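Local coordinates for protein IclR family transcriptional regulator (Brucella abortus, PDB 5WHM) that represses transcription as BaaR, an IclR-type regulator that binds DNA through an N-terminal winged helix-turn-helix domain, at the interface of chains A and B. Sequence-based numbering; all coordinates share one arbitrary frame. Chains: chain A/B, IclR family transcriptional regulator.

Contacts 1 and 2 are neighbouring patches of one two-fold interface, their C-alpha centres about 6 Å apart. They share A:Met94 and B:Leu83, so the end of helix 86-95 of chain A lies on strand 81-83 of chain B in both. Contact 1 follows the chain past the helix to A:Asn97 and supplies direct polar links; contact 2 runs back along the helix through A:Ala93 to A:Leu90 and is mainly apolar. Because each patch has a twin with the chains exchanged, the pair probably helps to join the two DNA-binding domains and to fix their relative position in an IclR-type dimer.

Contact 1: the interface of chains A and B. Residues chain A 94, 97; chain B 41, 73, 82-85.
A:Asn97 lays its carboxamide against strand 81-83 of chain B, where ND2 donates to the backbone carbonyl O of B:Leu83 at 2.9 Å. That oxygen lies close to the amide plane, while the donor is tilted 24° from the carbonyl plane. With chi1 at 74°, CG sits between the backbone N and the carbonyl carbon of A:Asn97, which turns the amide toward the strand. Its OD1 meets NH2 of the B:Arg73 guanidinium in a weak hydrogen bond of 3.0 Å, the two flat groups being turned 70° against each other. Asparagine suits the place because one short side chain offers both a donor and an acceptor.

B:Arg73 is itself positioned by its own chain. NH1 forms a salt bridge with the carboxylate OD1 of B:Asp84 at 3.1 Å, in the guanidinium plane but above the carboxylate plane, and the backbone N of B:Ile85 reaches that oxygen from the opposite face. NH2 also donates to OE1 of B:Gln82, above the plane of its carbonyl.

The tight part is largely apolar. Selenomethionine A:Met94, bent at chi2 and chi3, runs antiparallel alongside B:Leu83, CG of A:Met94 lying 3.6 Å from CB of B:Leu83. The same CG is 3.4 Å from the carbonyl O of B:Asp84. The terminal methyl CE of A:Met94 touches CD1 of B:Ile85 at 3.6 Å; the unbranched, selenium-bearing chain follows this uneven surface, as methionine's flexible thioether would.

The other side is looser and watered. Water 1 joins ND2 of A:Asn97 to the carbonyl O of B:Asn41, 2.7 Å from the water, and to the backbone N of B:Leu83; water 2 links O of A:Asn97 with NE2 of B:Gln82. Here the CB atoms of A:Asn97 and B:Asn41 come no nearer than 4.0 Å.

In the fold, the end of helix 86-95 and the loop following it in chain A pack against chain B's wing, at strand 81-83 and the B:Arg73 side chain of strand 72-74, and against the start of 3-10 turn 85-90.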
loop_
_atom_site.group_PDB
_atom_site.type_symbol
_atom_site.label_atom_id
_atom_site.label_comp_id
_atom_site.label_asym_id
_atom_site.label_seq_id
_atom_site.Cartn_x
_atom_site.Cartn_y
_atom_site.Cartn_z
HETATM N N MSE A 94 4.103 2.655 4.983
HETATM C CA MSE A 94 3.319 3.781 5.523
HETATM C C MSE A 94 2.317 3.327 6.609
HETATM O O MSE A 94 2.320 3.861 7.724
HETATM C CB MSE A 94 2.574 4.494 4.401
HETATM C CG MSE A 94 2.003 5.847 4.847
HETATM SE SE MSE A 94 0.108 5.650 5.324
HETATM C CE MSE A 94 0.260 6.614 7.058
ATOM N N ASN A 97 3.451 2.741 10.247
ATOM C CA ASN A 97 3.727 3.802 11.221
ATOM C C ASN A 97 2.465 4.243 11.978
ATOM O O ASN A 97 2.563 5.088 12.867
ATOM C CB ASN A 97 4.461 5.022 10.556
ATOM C CG ASN A 97 3.565 5.907 9.674
ATOM O OD1 ASN A 97 2.379 6.059 9.917
ATOM N ND2 ASN A 97 4.176 6.535 8.633
ATOM N N ASN B 41 10.573 3.945 10.987
ATOM C CA ASN B 41 9.393 4.725 10.625
ATOM C C ASN B 41 9.646 6.223 10.604
ATOM O O ASN B 41 8.828 6.956 10.037
ATOM C CB ASN B 41 8.239 4.455 11.600
ATOM C CG ASN B 41 8.025 2.964 11.860
ATOM O OD1 ASN B 41 7.455 2.252 11.025
ATOM N ND2 ASN B 41 8.481 2.492 13.013
ATOM N N ARG B 73 5.256 13.456 6.082
ATOM C CA ARG B 73 4.859 14.481 7.029
ATOM C C ARG B 73 6.064 14.791 7.895
ATOM O O ARG B 73 6.981 13.977 8.009
ATOM C CB ARG B 73 3.644 14.067 7.878
ATOM C CG ARG B 73 3.787 12.734 8.605
ATOM C CD ARG B 73 2.509 12.457 9.414
ATOM N NE ARG B 73 2.616 11.221 10.176
ATOM C CZ ARG B 73 2.035 10.067 9.838
ATOM N NH1 ARG B 73 1.265 9.986 8.754
ATOM N NH2 ARG B 73 2.210 8.992 10.596
ATOM N N GLN B 82 8.031 11.175 8.483
ATOM C CA GLN B 82 7.402 9.863 8.374
ATOM C C GLN B 82 6.625 9.827 7.075
ATOM O O GLN B 82 6.210 10.882 6.561
ATOM C CB GLN B 82 6.446 9.586 9.541
ATOM C CG GLN B 82 7.064 9.552 10.869
ATOM C CD GLN B 82 6.091 9.014 11.891
ATOM O OE1 GLN B 82 5.025 9.586 12.106
ATOM N NE2 GLN B 82 6.445 7.892 12.514
ATOM N N LEU B 83 6.416 8.618 6.549
ATOM C CA LEU B 83 5.544 8.455 5.383
ATOM C C LEU B 83 4.142 8.964 5.732
ATOM O O LEU B 83 3.659 8.773 6.851
ATOM C CB LEU B 83 5.441 6.974 4.961
ATOM C CG LEU B 83 6.769 6.370 4.439
ATOM C CD1 LEU B 83 6.576 4.857 4.212
ATOM C CD2 LEU B 83 7.205 7.070 3.151
ATOM N N ASP B 84 3.457 9.540 4.743
ATOM C CA ASP B 84 2.116 10.051 4.996
ATOM C C ASP B 84 1.111 9.457 4.000
ATOM O O ASP B 84 1.464 8.699 3.081
ATOM C CB ASP B 84 2.114 11.595 4.961
ATOM C CG ASP B 84 0.944 12.223 5.755
ATOM O OD1 ASP B 84 0.079 11.514 6.330
ATOM O OD2 ASP B 84 0.921 13.471 5.803
ATOM N N ILE B 85 -0.157 9.843 4.210
ATOM C CA ILE B 85 -1.324 9.225 3.578
ATOM C C ILE B 85 -1.214 9.230 2.067
ATOM O O ILE B 85 -1.740 8.331 1.394
ATOM C CB ILE B 85 -2.623 9.970 3.984
ATOM C CG1 ILE B 85 -2.727 10.121 5.508
ATOM C CG2 ILE B 85 -3.857 9.249 3.379
ATOM C CD1 ILE B 85 -2.521 8.791 6.274
HETATM O O HOH W 1 7.204 6.168 8.094
HETATM O O HOH W 2 4.439 6.509 14.164
#

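Contact 2: the interface of chains A and B. Residues chain A 90, 93-94; chain B 36-38, 83, 87.
With chi1 at -66° and chi2 at 173°, B:Leu83 carries its CD1 methyl toward helix 86-95 of chain A, where it meets CB of A:Ala93 at 3.6 Å. In B:Ile87, CG2 is anti to the backbone N and CG1 anti to the carbonyl carbon (chi1 -66°), an arrangement that turns the CG2 branch toward A:Leu90. Both chains belong to the IclR family, and the patch joins the wing of the winged helix-turn-helix domain, the loop 36-38 and the 3-10 turn 85-90 of one subunit to the helix that follows the wing in the other.

CD1 of B:Leu83 also lies over the helix backbone, 3.4 Å from N of A:Met94. Alanine suits the neighbouring position 93: its single methyl lets the helix surface approach the partner closely. CB of A:Ala93 also faces the loop that follows helix 24-34 of chain B, 3.7 Å from the carbonyl O of B:Phe36 and 4.0 Å from CA of B:Thr37. Thus A:Ala93 is flanked by the leucine and by this loop, which B:Pro38 continues at a greater distance.

Farther back along the helix, A:Leu90 and B:Ile87 meet roughly perpendicular. CG2 of B:Ile87 rests 3.6 Å from the backbone O of A:Leu90 and 3.9 Å from its CG. The beta-branched residue presents a methyl close to its own backbone, suited to packing against the A:Leu90 backbone and side-chain base, and A:Leu90 meets it there through CB and CG.

A polar bridge runs beside the methyl contacts. Water 3 lies 2.8 Å from the carbonyl O of A:Ala93 and 2.7 Å from the carbonyl O of B:Thr37, linking two backbone acceptors that could not bond to each other directly.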
loop_
_atom_site.group_PDB
_atom_site.type_symbol
_atom_site.label_atom_id
_atom_site.label_comp_id
_atom_site.label_asym_id
_atom_site.label_seq_id
_atom_site.Cartn_x
_atom_site.Cartn_y
_atom_site.Cartn_z
ATOM N N LEU A 90 5.762 0.168 -0.520
ATOM C CA LEU A 90 5.706 1.522 0.011
ATOM C C LEU A 90 4.453 1.735 0.883
ATOM O O LEU A 90 4.535 2.297 1.975
ATOM C CB LEU A 90 5.695 2.483 -1.178
ATOM C CG LEU A 90 6.458 3.794 -1.203
ATOM C CD1 LEU A 90 7.865 3.560 -0.770
ATOM C CD2 LEU A 90 6.408 4.373 -2.640
ATOM N N ALA A 93 4.792 0.048 4.276
ATOM C CA ALA A 93 5.702 0.815 5.134
ATOM C C ALA A 93 4.969 2.016 5.752
ATOM O O ALA A 93 5.145 2.328 6.941
ATOM C CB ALA A 93 6.945 1.270 4.342
HETATM N N MSE A 94 4.103 2.655 4.983
HETATM C CA MSE A 94 3.319 3.781 5.523
HETATM C C MSE A 94 2.317 3.327 6.609
HETATM O O MSE A 94 2.320 3.861 7.724
HETATM C CB MSE A 94 2.574 4.494 4.401
HETATM C CG MSE A 94 2.003 5.847 4.847
HETATM SE SE MSE A 94 0.108 5.650 5.324
HETATM C CE MSE A 94 0.260 6.614 7.058
ATOM N N PHE B 36 12.267 4.485 4.275
ATOM C CA PHE B 36 11.284 4.217 5.317
ATOM C C PHE B 36 10.808 2.779 5.188
ATOM O O PHE B 36 10.481 2.314 4.087
ATOM C CB PHE B 36 10.112 5.200 5.216
ATOM C CG PHE B 36 10.516 6.643 5.443
ATOM C CD1 PHE B 36 11.036 7.392 4.406
ATOM C CD2 PHE B 36 10.391 7.237 6.700
ATOM C CE1 PHE B 36 11.438 8.719 4.602
ATOM C CE2 PHE B 36 10.759 8.567 6.904
ATOM C CZ PHE B 36 11.287 9.314 5.859
ATOM N N THR B 37 10.852 2.050 6.291
ATOM C CA THR B 37 10.452 0.655 6.216
ATOM C C THR B 37 9.463 0.378 7.333
ATOM O O THR B 37 9.245 1.259 8.176
ATOM C CB THR B 37 11.670 -0.291 6.344
ATOM O OG1 THR B 37 12.041 -0.365 7.720
ATOM C CG2 THR B 37 12.859 0.169 5.511
ATOM N N PRO B 38 8.878 -0.832 7.410
ATOM C CA PRO B 38 8.003 -1.139 8.559
ATOM C C PRO B 38 8.680 -0.998 9.916
ATOM O O PRO B 38 7.984 -0.753 10.908
ATOM C CB PRO B 38 7.557 -2.592 8.296
ATOM C CG PRO B 38 7.653 -2.722 6.760
ATOM C CD PRO B 38 8.879 -1.928 6.412
ATOM N N LEU B 83 6.416 8.618 6.549
ATOM C CA LEU B 83 5.544 8.455 5.383
ATOM C C LEU B 83 4.142 8.964 5.732
ATOM O O LEU B 83 3.659 8.773 6.851
ATOM C CB LEU B 83 5.441 6.974 4.961
ATOM C CG LEU B 83 6.769 6.370 4.439
ATOM C CD1 LEU B 83 6.576 4.857 4.212
ATOM C CD2 LEU B 83 7.205 7.070 3.151
ATOM N N ILE B 87 1.015 8.425 0.232
ATOM C CA ILE B 87 1.673 7.214 -0.297
ATOM C C ILE B 87 0.629 6.208 -0.792
ATOM O O ILE B 87 0.825 5.536 -1.818
ATOM C CB ILE B 87 2.595 6.594 0.779
ATOM C CG1 ILE B 87 3.783 7.518 1.106
ATOM C CG2 ILE B 87 3.122 5.193 0.373
ATOM C CD1 ILE B 87 4.839 7.599 -0.030
HETATM O O HOH W 3 7.497 3.367 7.921
#